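Local coordinates for DNA ligase (Alteromonas mediterranea, PDB 6GDR) that seals breaks in the DNA backbone as a minimal Lig E-type, ATP-dependent DNA ligase, binding the duplex with a catalytic domain and an OB domain, at a contact of chain A with DNA. Coordinates in Å, arbitrary orientation; residue numbers count along the deposited sequence, not the author numbering.

Three patches spaced along one 21-nucleotide strand illustrate how a ligase built on a minimal scaffold meets the sugar-phosphate backbone. Contact 1 belongs to the ATP-dependent ligase domain and contact 2 to the OB domain, their C-alpha centres about 28 Å apart. Contact 3 draws on both, adding Glu82 of helix 81-89 to OB-domain residues 276, 278 and 280; its C-alpha centre lies about 29 Å from that of contact 1 and 25 Å from that of contact 2. No residue is shared. The distribution, from DG5 to DT15, suggests the two domains close around the duplex and grip it mainly through the backbone, as expected of sequence-independent binding.

Contact 1: a contact of chain A with DNA. Residues 15, 201-204. With nucleotides of chain B.
Residues 201-204 run as an open loop past the strand backbone, with Gly202 at a positive phi (85°), its CA 3.3 Å from OP2 of DA6 and the next amide directed at the same phosphate. In this nucleotidyltransferase domain of an ATP-dependent DNA ligase, that amide makes the clearest bond: Arg203 N donates to DA6 OP2 at 2.8 Å, almost straight (164° at H). The carbonyl on the far side of Arg203 is less well placed, because its O lies 3.2 Å from O5' of DG5 and both atoms can only accept. Beyond its backbone, Arg203 offers DA6 little more than CB, 4.0 Å from OP2; CG stands anti to the carbonyl carbon, and the chain then extends to NE, carrying the guanidinium away from both phosphates. Ser204 brings CB to 4.0 Å from OP1 of DG5. Lys15, from the short strand 15-16, reaches DG5 from beyond the Ser204 end of the loop. Its CG is anti to the backbone N (chi1 -178°), and bends at the three later torsions curl the tip towards the phosphate, where NZ forms a salt bridge with OP2. The ammonium is modelled too close for that separation to carry meaning.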
# COMPACT_ATOMS: atom_id res chain seq x y z
N LYS A 15 -11.04 0.26 0.93
CA LYS A 15 -11.81 -0.31 -0.17
C LYS A 15 -11.32 0.26 -1.49
O LYS A 15 -10.94 1.43 -1.57
CB LYS A 15 -13.30 -0.03 0.01
CG LYS A 15 -14.20 -0.63 -1.08
CD LYS A 15 -15.38 0.27 -1.42
CE LYS A 15 -16.54 0.06 -0.47
NZ LYS A 15 -17.35 -1.13 -0.86
N SER A 201 -13.40 -0.97 12.03
CA SER A 201 -12.62 -1.99 11.34
C SER A 201 -13.29 -2.37 10.02
O SER A 201 -14.47 -2.09 9.78
CB SER A 201 -12.47 -3.23 12.21
OG SER A 201 -13.72 -3.85 12.44
N GLY A 202 -12.51 -3.01 9.15
CA GLY A 202 -13.03 -3.51 7.90
C GLY A 202 -13.04 -2.47 6.80
O GLY A 202 -12.57 -1.34 6.94
N ARG A 203 -13.60 -2.87 5.66
CA ARG A 203 -13.66 -2.04 4.47
C ARG A 203 -15.02 -1.37 4.37
O ARG A 203 -16.05 -1.97 4.70
CB ARG A 203 -13.39 -2.86 3.21
CG ARG A 203 -11.93 -3.26 3.04
CD ARG A 203 -11.74 -4.24 1.89
NE ARG A 203 -10.34 -4.37 1.51
CZ ARG A 203 -9.49 -5.26 2.02
NH1 ARG A 203 -9.88 -6.11 2.96
NH2 ARG A 203 -8.23 -5.28 1.60
N SER A 204 -15.02 -0.12 3.90
CA SER A 204 -16.25 0.63 3.66
C SER A 204 -15.87 1.86 2.84
O SER A 204 -14.70 2.09 2.54
CB SER A 204 -16.94 1.03 4.97
OG SER A 204 -16.21 2.04 5.65
P DG B 5 -18.99 -2.23 1.88
OP1 DG B 5 -19.33 -0.89 2.42
OP2 DG B 5 -18.01 -2.36 0.78
O5' DG B 5 -18.50 -3.15 3.08
C5' DG B 5 -19.41 -3.54 4.11
C4' DG B 5 -19.07 -4.91 4.64
O4' DG B 5 -19.40 -5.91 3.65
C3' DG B 5 -17.58 -5.11 4.97
O3' DG B 5 -17.42 -5.42 6.35
C2' DG B 5 -17.14 -6.27 4.06
C1' DG B 5 -18.45 -6.94 3.70
N9 DG B 5 -18.45 -7.64 2.42
C8 DG B 5 -17.99 -7.17 1.21
N7 DG B 5 -18.13 -8.01 0.23
C5 DG B 5 -18.72 -9.12 0.82
C6 DG B 5 -19.12 -10.36 0.26
O6 DG B 5 -19.02 -10.73 -0.92
N1 DG B 5 -19.68 -11.20 1.22
C2 DG B 5 -19.84 -10.89 2.55
N2 DG B 5 -20.41 -11.83 3.32
N3 DG B 5 -19.48 -9.73 3.08
C4 DG B 5 -18.93 -8.90 2.17
P DA B 6 -15.96 -5.64 6.97
OP1 DA B 6 -15.94 -4.98 8.29
OP2 DA B 6 -14.97 -5.28 5.94
O5' DA B 6 -15.89 -7.22 7.18
C5' DA B 6 -17.00 -7.90 7.75
C4' DA B 6 -16.76 -9.40 7.74
O4' DA B 6 -17.10 -9.93 6.42
C3' DA B 6 -15.31 -9.80 8.00
O3' DA B 6 -15.25 -10.87 8.94
C2' DA B 6 -14.79 -10.18 6.62
C1' DA B 6 -16.04 -10.72 5.94
N9 DA B 6 -16.00 -10.63 4.48
C8 DA B 6 -15.64 -9.54 3.73
N7 DA B 6 -15.69 -9.75 2.43
C5 DA B 6 -16.13 -11.06 2.33
C6 DA B 6 -16.39 -11.89 1.22
N6 DA B 6 -16.24 -11.49 -0.05
N1 DA B 6 -16.81 -13.15 1.46
C2 DA B 6 -16.96 -13.55 2.73
N3 DA B 6 -16.74 -12.86 3.85
C4 DA B 6 -16.32 -11.62 3.58

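Contact 2: a contact of chain A with DNA. Residues 226-230, 235, 250. With nucleotides of chain B.
Main-chain hydrogen bonds dominate where a glycine-rich loop of the OB domain meets two successive phosphates. Lys227 N donates to OP1 of DG11 at 2.7 Å, and two residues on, at the 3-10 helix 228-230, Lys229 N donates to OP1 of DT10 at 2.5 Å (167° at H). Partial positive charge at the start of this turn may add to the hold on the DT10 phosphate. Van der Waals contact comes from side chains lying alongside the backbone. Lys229, its CG placed between the backbone N and the carbonyl carbon (chi1 67°), stretches out straight so that CD passes 3.5 Å from O3' of DG9 and NZ ends 3.6 Å from C1' of the same deoxyribose, beside the sugar rather than at a phosphate. Phe230 meets the DT10 sugar obliquely through CD1 and CE1, CE1 standing 3.6 Å from C2', while Lys229 CG sits 3.8 Å above one face of the ring, towards its rim. An alanine in place of Lys229 would leave the main-chain hydrogen bond available but would probably lose the methylene packing along DG9 and over the phenylalanine, together with a nearby positive charge. Gly250 approaches less favourably, its carbonyl O 3.1 Å from O4' of DG11, both atoms being acceptors.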
# COMPACT_ATOMS: atom_id res chain seq x y z
N GLY A 226 0.21 -26.44 -8.98
CA GLY A 226 -0.34 -25.79 -7.82
C GLY A 226 -0.31 -26.68 -6.59
O GLY A 226 -0.21 -27.90 -6.66
N LYS A 227 -0.40 -26.03 -5.43
CA LYS A 227 -0.37 -26.70 -4.14
C LYS A 227 -1.72 -26.57 -3.45
O LYS A 227 -2.60 -25.83 -3.89
CB LYS A 227 0.74 -26.12 -3.25
CG LYS A 227 2.13 -26.15 -3.89
CD LYS A 227 3.00 -25.01 -3.37
CE LYS A 227 4.30 -24.91 -4.15
NZ LYS A 227 4.95 -23.58 -3.99
N GLY A 228 -1.87 -27.30 -2.36
CA GLY A 228 -3.10 -27.22 -1.58
C GLY A 228 -4.30 -27.62 -2.42
O GLY A 228 -4.30 -28.66 -3.09
N LYS A 229 -5.34 -26.79 -2.38
CA LYS A 229 -6.56 -27.09 -3.13
C LYS A 229 -6.31 -27.15 -4.63
O LYS A 229 -7.07 -27.82 -5.34
CB LYS A 229 -7.63 -26.04 -2.82
CG LYS A 229 -7.30 -24.64 -3.32
CD LYS A 229 -8.22 -23.60 -2.71
CE LYS A 229 -7.95 -22.22 -3.28
NZ LYS A 229 -8.72 -21.15 -2.57
N PHE A 230 -5.27 -26.48 -5.12
CA PHE A 230 -4.90 -26.53 -6.53
C PHE A 230 -3.97 -27.69 -6.85
O PHE A 230 -3.20 -27.62 -7.82
CB PHE A 230 -4.26 -25.20 -6.95
CG PHE A 230 -5.20 -24.02 -6.92
CD1 PHE A 230 -4.71 -22.74 -6.76
CD2 PHE A 230 -6.57 -24.20 -7.06
CE1 PHE A 230 -5.56 -21.65 -6.73
CE2 PHE A 230 -7.43 -23.11 -7.03
CZ PHE A 230 -6.92 -21.84 -6.87
N GLY A 235 -0.65 -23.85 -10.97
CA GLY A 235 -0.49 -22.85 -9.94
C GLY A 235 -0.06 -21.51 -10.50
O GLY A 235 -0.61 -20.47 -10.11
N GLY A 250 0.66 -15.92 -11.42
CA GLY A 250 0.11 -16.95 -10.56
C GLY A 250 -1.29 -16.72 -10.03
O GLY A 250 -1.81 -17.56 -9.29
P DG B 9 -8.72 -22.27 5.22
OP1 DG B 9 -8.88 -23.73 5.37
OP2 DG B 9 -7.87 -21.52 6.18
O5' DG B 9 -8.19 -21.96 3.75
C5' DG B 9 -8.98 -22.33 2.63
C4' DG B 9 -8.28 -21.97 1.33
O4' DG B 9 -8.44 -20.55 1.08
C3' DG B 9 -6.77 -22.25 1.32
O3' DG B 9 -6.44 -23.10 0.23
C2' DG B 9 -6.14 -20.86 1.19
C1' DG B 9 -7.25 -20.05 0.54
N9 DG B 9 -7.18 -18.61 0.81
C8 DG B 9 -7.01 -18.00 2.03
N7 DG B 9 -6.99 -16.69 1.95
C5 DG B 9 -7.18 -16.43 0.60
C6 DG B 9 -7.25 -15.20 -0.09
O6 DG B 9 -7.17 -14.05 0.38
N1 DG B 9 -7.44 -15.38 -1.46
C2 DG B 9 -7.55 -16.60 -2.08
N2 DG B 9 -7.73 -16.58 -3.41
N3 DG B 9 -7.48 -17.76 -1.44
C4 DG B 9 -7.29 -17.60 -0.11
P DT B 10 -4.96 -23.72 0.12
OP1 DT B 10 -5.06 -24.90 -0.77
OP2 DT B 10 -4.43 -23.89 1.49
O5' DT B 10 -4.12 -22.57 -0.60
C5' DT B 10 -3.34 -22.86 -1.75
C4' DT B 10 -3.77 -22.00 -2.92
O4' DT B 10 -4.61 -20.92 -2.46
C3' DT B 10 -2.64 -21.31 -3.65
O3' DT B 10 -2.04 -22.17 -4.61
C2' DT B 10 -3.34 -20.11 -4.30
C1' DT B 10 -4.50 -19.81 -3.34
N1 DT B 10 -4.30 -18.58 -2.54
C2 DT B 10 -4.41 -17.35 -3.15
O2 DT B 10 -4.66 -17.22 -4.34
N3 DT B 10 -4.21 -16.28 -2.33
C4 DT B 10 -3.92 -16.30 -0.98
O4 DT B 10 -3.76 -15.28 -0.33
C5 DT B 10 -3.82 -17.62 -0.39
C7 DT B 10 -3.51 -17.77 1.07
C6 DT B 10 -4.01 -18.68 -1.19
P DG B 11 -0.44 -22.25 -4.74
OP1 DG B 11 -0.12 -23.34 -5.69
OP2 DG B 11 0.12 -22.29 -3.37
O5' DG B 11 -0.04 -20.85 -5.39
C5' DG B 11 -0.48 -20.54 -6.71
C4' DG B 11 -0.18 -19.09 -7.06
O4' DG B 11 -1.09 -18.22 -6.35
C3' DG B 11 1.20 -18.60 -6.68
O3' DG B 11 2.17 -18.95 -7.65
C2' DG B 11 0.99 -17.09 -6.59
C1' DG B 11 -0.47 -16.95 -6.15
N9 DG B 11 -0.61 -16.56 -4.76
C8 DG B 11 -0.79 -17.38 -3.67
N7 DG B 11 -0.88 -16.74 -2.54
C5 DG B 11 -0.75 -15.40 -2.90
C6 DG B 11 -0.77 -14.24 -2.10
O6 DG B 11 -0.91 -14.15 -0.87
N1 DG B 11 -0.60 -13.08 -2.86
C2 DG B 11 -0.44 -13.06 -4.23
N2 DG B 11 -0.29 -11.85 -4.79
N3 DG B 11 -0.42 -14.14 -4.99
C4 DG B 11 -0.58 -15.27 -4.26

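Contact 3: a contact of chain A with DNA. Residues 82, 276, 278, 280. With nucleotides of chain B.
The tight part of this two-domain contact centres on OP1 of DG14, where the OB domain supplies the hydroxyl of Thr276. OG1 donates to OP1 at 2.6 Å, held between the backbone N and the carbonyl carbon (chi1 67°). The hydroxyl is steered from behind: Lys280 N donates to OG1 at 3.3 Å, and Asn278 N adds a weak bond, an arrangement that would leave the hydroxyl hydrogen for the phosphate. The methyl branch, CG2, lies beside it, 3.6 Å from O3' of DG13, so both branches meet the same phosphodiester link. Asn278 closes in on the same oxygen with ND2 at 3.0 Å, but neither amide hydrogen is aimed at it, so the contact is not a hydrogen bond. Further along the same side of the strand, towards DT15, the nucleotidyltransferase domain contributes Glu82 from helix 81-89 by its methylenes rather than its charge. CG, anti to the carbonyl carbon, packs 3.8 Å from C4' of DG14, and a bend at chi2 (99°) swings the carboxylate off the backbone towards Thr276, OE2 coming 3.5 Å from Thr276 CB. The loose side belongs to Lys280: CB and CG skirt the DG13-DG14 link, CG 3.9 Å from OP1, while the chain beyond carries NZ away from the phosphate.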
# COMPACT_ATOMS: atom_id res chain seq x y z
N GLU A 82 11.41 -1.13 -1.77
CA GLU A 82 12.32 -2.24 -1.51
C GLU A 82 13.39 -1.84 -0.50
O GLU A 82 13.66 -2.56 0.47
CB GLU A 82 12.97 -2.72 -2.81
CG GLU A 82 12.01 -3.42 -3.77
CD GLU A 82 11.51 -2.51 -4.87
OE1 GLU A 82 11.45 -1.28 -4.66
OE2 GLU A 82 11.19 -3.03 -5.97
N THR A 276 9.00 -3.29 -10.43
CA THR A 276 9.92 -3.30 -9.30
C THR A 276 11.24 -2.64 -9.71
O THR A 276 11.37 -2.07 -10.79
CB THR A 276 10.15 -4.74 -8.82
OG1 THR A 276 10.86 -5.47 -9.83
CG2 THR A 276 8.83 -5.43 -8.54
N ASN A 278 13.81 -4.29 -10.47
CA ASN A 278 14.28 -5.13 -11.56
C ASN A 278 13.31 -5.15 -12.75
O ASN A 278 13.38 -6.06 -13.58
CB ASN A 278 14.51 -6.55 -11.05
CG ASN A 278 15.38 -6.59 -9.80
OD1 ASN A 278 16.29 -5.78 -9.65
ND2 ASN A 278 15.08 -7.52 -8.90
N LYS A 280 10.23 -5.90 -13.01
CA LYS A 280 9.24 -6.97 -13.08
C LYS A 280 7.86 -6.43 -12.67
O LYS A 280 7.77 -5.61 -11.75
CB LYS A 280 9.62 -8.13 -12.17
CG LYS A 280 11.06 -8.59 -12.34
CD LYS A 280 11.15 -10.04 -12.78
CE LYS A 280 12.59 -10.44 -13.08
NZ LYS A 280 12.70 -11.82 -13.61
P DG B 13 7.61 -13.88 -9.21
OP1 DG B 13 8.19 -13.83 -10.56
OP2 DG B 13 8.08 -14.91 -8.24
O5' DG B 13 7.79 -12.45 -8.51
C5' DG B 13 7.47 -11.26 -9.23
C4' DG B 13 7.97 -10.03 -8.50
O4' DG B 13 7.22 -9.87 -7.26
C3' DG B 13 9.44 -10.09 -8.09
O3' DG B 13 10.07 -8.82 -8.24
C2' DG B 13 9.39 -10.54 -6.64
C1' DG B 13 8.10 -9.91 -6.15
N9 DG B 13 7.46 -10.67 -5.07
C8 DG B 13 7.07 -11.98 -5.11
N7 DG B 13 6.53 -12.39 -3.99
C5 DG B 13 6.57 -11.28 -3.17
C6 DG B 13 6.12 -11.11 -1.84
O6 DG B 13 5.59 -11.95 -1.10
N1 DG B 13 6.35 -9.82 -1.37
C2 DG B 13 6.94 -8.82 -2.10
N2 DG B 13 7.07 -7.64 -1.48
N3 DG B 13 7.35 -8.95 -3.35
C4 DG B 13 7.14 -10.21 -3.82
P DG B 14 11.65 -8.68 -8.01
OP1 DG B 14 12.10 -7.46 -8.72
OP2 DG B 14 12.27 -9.99 -8.32
O5' DG B 14 11.80 -8.44 -6.44
C5' DG B 14 11.33 -7.22 -5.86
C4' DG B 14 11.60 -7.19 -4.37
O4' DG B 14 10.69 -8.10 -3.70
C3' DG B 14 13.01 -7.61 -3.95
O3' DG B 14 13.70 -6.52 -3.36
C2' DG B 14 12.80 -8.77 -2.97
C1' DG B 14 11.34 -8.66 -2.59
N9 DG B 14 10.70 -9.93 -2.27
C8 DG B 14 10.55 -11.01 -3.10
N7 DG B 14 9.94 -12.02 -2.54
C5 DG B 14 9.66 -11.57 -1.26
C6 DG B 14 9.00 -12.23 -0.19
O6 DG B 14 8.52 -13.37 -0.16
N1 DG B 14 8.93 -11.42 0.95
C2 DG B 14 9.43 -10.14 1.04
N2 DG B 14 9.27 -9.52 2.21
N3 DG B 14 10.05 -9.52 0.04
C4 DG B 14 10.12 -10.29 -1.07
P DT B 15 15.24 -6.66 -2.92
OP1 DT B 15 15.84 -5.31 -2.95
OP2 DT B 15 15.84 -7.75 -3.73
O5' DT B 15 15.16 -7.16 -1.41
C5' DT B 15 14.44 -6.40 -0.45
C4' DT B 15 14.35 -7.13 0.87
O4' DT B 15 13.44 -8.25 0.74
C3' DT B 15 15.67 -7.73 1.38
O3' DT B 15 16.16 -6.97 2.48
C2' DT B 15 15.32 -9.18 1.76
C1' DT B 15 13.80 -9.23 1.67
N1 DT B 15 13.26 -10.55 1.23
C2 DT B 15 12.48 -11.28 2.09
O2 DT B 15 12.20 -10.91 3.22
N3 DT B 15 12.03 -12.47 1.59
C4 DT B 15 12.28 -13.00 0.33
O4 DT B 15 11.83 -14.08 -0.03
C5 DT B 15 13.11 -12.18 -0.52
C7 DT B 15 13.45 -12.64 -1.91
C6 DT B 15 13.55 -11.01 -0.04